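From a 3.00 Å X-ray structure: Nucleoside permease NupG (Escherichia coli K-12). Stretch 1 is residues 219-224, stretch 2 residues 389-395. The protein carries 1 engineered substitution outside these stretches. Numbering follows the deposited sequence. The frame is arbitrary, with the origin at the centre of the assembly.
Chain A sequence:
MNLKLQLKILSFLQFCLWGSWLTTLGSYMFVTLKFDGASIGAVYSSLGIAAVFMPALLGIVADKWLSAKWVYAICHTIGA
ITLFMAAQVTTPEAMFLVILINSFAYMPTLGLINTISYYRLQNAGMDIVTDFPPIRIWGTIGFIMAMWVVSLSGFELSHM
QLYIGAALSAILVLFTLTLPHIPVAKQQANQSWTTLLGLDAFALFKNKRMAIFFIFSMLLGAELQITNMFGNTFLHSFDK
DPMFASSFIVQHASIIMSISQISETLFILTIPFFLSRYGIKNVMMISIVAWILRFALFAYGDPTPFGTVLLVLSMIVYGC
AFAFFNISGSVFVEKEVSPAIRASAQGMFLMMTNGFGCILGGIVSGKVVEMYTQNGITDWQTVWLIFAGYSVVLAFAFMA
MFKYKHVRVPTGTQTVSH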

# COMPACT_ATOMS: atom_id res chain seq x y z
N LEU A 219 2.03 15.50 1.81
CA LEU A 219 2.68 15.52 3.11
C LEU A 219 2.05 14.50 4.02
O LEU A 219 2.75 13.81 4.77
CB LEU A 219 2.57 16.91 3.72
CG LEU A 219 3.57 17.90 3.14
CD1 LEU A 219 3.69 19.05 4.10
CD2 LEU A 219 4.91 17.20 2.87
N LEU A 220 0.71 14.36 3.95
CA LEU A 220 -0.01 13.36 4.74
C LEU A 220 0.27 11.95 4.23
O LEU A 220 0.45 11.02 5.03
CB LEU A 220 -1.51 13.65 4.70
CG LEU A 220 -2.54 12.74 5.39
CD1 LEU A 220 -2.73 11.39 4.73
CD2 LEU A 220 -2.19 12.54 6.84
N GLY A 221 0.27 11.75 2.90
CA GLY A 221 0.51 10.44 2.34
C GLY A 221 1.90 9.93 2.65
O GLY A 221 2.13 8.72 2.68
N ALA A 222 2.85 10.83 2.88
CA ALA A 222 4.19 10.34 3.17
C ALA A 222 4.18 9.39 4.37
O ALA A 222 4.91 8.40 4.37
CB ALA A 222 5.15 11.50 3.40
N GLU A 223 3.35 9.63 5.37
CA GLU A 223 3.38 8.73 6.52
C GLU A 223 2.43 7.55 6.39
O GLU A 223 2.20 6.84 7.38
CB GLU A 223 3.08 9.47 7.83
CG GLU A 223 1.62 9.76 8.08
CD GLU A 223 1.45 10.92 9.01
OE1 GLU A 223 2.36 11.75 9.03
OE2 GLU A 223 0.42 11.00 9.72
N LEU A 224 1.87 7.30 5.21
CA LEU A 224 0.81 6.29 5.13
C LEU A 224 1.34 4.88 5.36
O LEU A 224 0.68 4.07 6.02
CB LEU A 224 0.09 6.37 3.78
CG LEU A 224 -1.06 7.37 3.68
CD1 LEU A 224 -1.67 7.29 2.32
CD2 LEU A 224 -2.10 7.08 4.73
N GLY A 389 4.40 13.32 16.30
CA GLY A 389 4.48 14.76 16.31
C GLY A 389 4.33 15.36 14.94
O GLY A 389 3.73 16.43 14.78
N TYR A 390 4.86 14.70 13.91
CA TYR A 390 4.60 15.20 12.57
C TYR A 390 3.13 14.99 12.21
O TYR A 390 2.53 15.84 11.53
CB TYR A 390 5.58 14.58 11.57
CG TYR A 390 5.27 14.68 10.08
CD1 TYR A 390 5.78 15.70 9.30
CD2 TYR A 390 4.62 13.65 9.44
CE1 TYR A 390 5.56 15.74 7.94
CE2 TYR A 390 4.39 13.68 8.08
CZ TYR A 390 4.86 14.72 7.33
OH TYR A 390 4.61 14.71 5.97
N SER A 391 2.52 13.91 12.72
CA SER A 391 1.07 13.78 12.62
C SER A 391 0.37 14.99 13.22
O SER A 391 -0.63 15.47 12.67
CB SER A 391 0.60 12.49 13.31
OG SER A 391 0.88 11.36 12.51
N VAL A 392 0.88 15.50 14.35
CA VAL A 392 0.27 16.64 15.03
C VAL A 392 0.39 17.90 14.18
O VAL A 392 -0.56 18.68 14.05
CB VAL A 392 0.91 16.85 16.41
CG1 VAL A 392 0.80 18.31 16.80
CG2 VAL A 392 0.22 16.02 17.44
N VAL A 393 1.58 18.14 13.65
CA VAL A 393 1.74 19.30 12.77
C VAL A 393 0.73 19.23 11.64
O VAL A 393 0.02 20.21 11.35
CB VAL A 393 3.18 19.38 12.24
CG1 VAL A 393 3.30 20.47 11.18
CG2 VAL A 393 4.19 19.57 13.38
N LEU A 394 0.63 18.06 11.01
CA LEU A 394 -0.38 17.86 9.96
C LEU A 394 -1.80 18.14 10.45
O LEU A 394 -2.60 18.74 9.73
CB LEU A 394 -0.28 16.43 9.40
CG LEU A 394 0.94 16.13 8.53
CD1 LEU A 394 0.78 14.76 7.93
CD2 LEU A 394 1.21 17.19 7.44
N ALA A 395 -2.12 17.72 11.67
CA ALA A 395 -3.43 18.02 12.23
C ALA A 395 -3.65 19.51 12.32
O ALA A 395 -4.71 20.02 11.96
CB ALA A 395 -3.57 17.40 13.62

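Two side-chain hydroxyls from the helix of residues 389-395 anchor this contact, each donating a hydrogen bond to an oxygen of the 219-224 stretch. The shorter runs from Y390 OH to the backbone carbonyl L219 O, at 2.4 Å; this is very short for such a bond, and at 3.00 Å resolution the exact value deserves caution. E223 N hydrogen-bonds to L220 O (3.2 Å) and lies 4.3 Å from L219 O, whose hydrogen bond comes from Y390 OH. The second bond joins S391 OG to the carboxylate of E223, with 2.9 Å between S391 OG and E223 OE2. S391 points its CA-to-CB bond sideways, and its chi1 of -76° (m) places the hydroxyl within reach of the acid, whose own CA-to-CB bond points toward the 389-395 helix. E223 is buried, so this bond satisfies one oxygen of a carboxylate held away from the surface.

The other carboxylate oxygen lies against carbon. E223 OE1 approaches Y390 CE2 at 3.0 Å, near the plane of the ring and at its edge, where the ring's C-H groups carry slight positive charge; the same oxygen is 3.6 Å from L394 CD1. The acid thus reaches three successive contact residues of the opposing helix, Y390, S391 and L394. Y390 points its CA-to-CB bond toward the 219-224 stretch, with chi1 at 165° (t); its hydroxyl meets L219 O while the ring edge runs beside E223. Y390 OH also sits 4.1 Å from A222 CB, a looser contact.

L394 supplies the apolar part. One turn beyond Y390, to which it is tied by the backbone bond L394 N to Y390 O (3.0 Å), it directs its side chain at the same stretch. L394 CD2 packs on L219 CB at 4.0 Å, and L394 CD1 meets L220 CD2 at 3.9 Å; L394 CD1 also lies 3.8 Å from L219 O. L394 CD1 comes closer still to L220 CA, at 3.6 Å, which fits L220 and L394 having the nearest pair of CA atoms, 6.9 Å apart. L220 turns its CA-to-CB bond away overall, though its CB still touches the 389-395 helix; L394 CD1 meets both main-chain and side-chain atoms of L220.

Contact stops beyond these residues: G221 and L224 on one stretch, and G389, V392, V393 and A395 on the other, take no part. The area buried, both sides summed, is 285 Å².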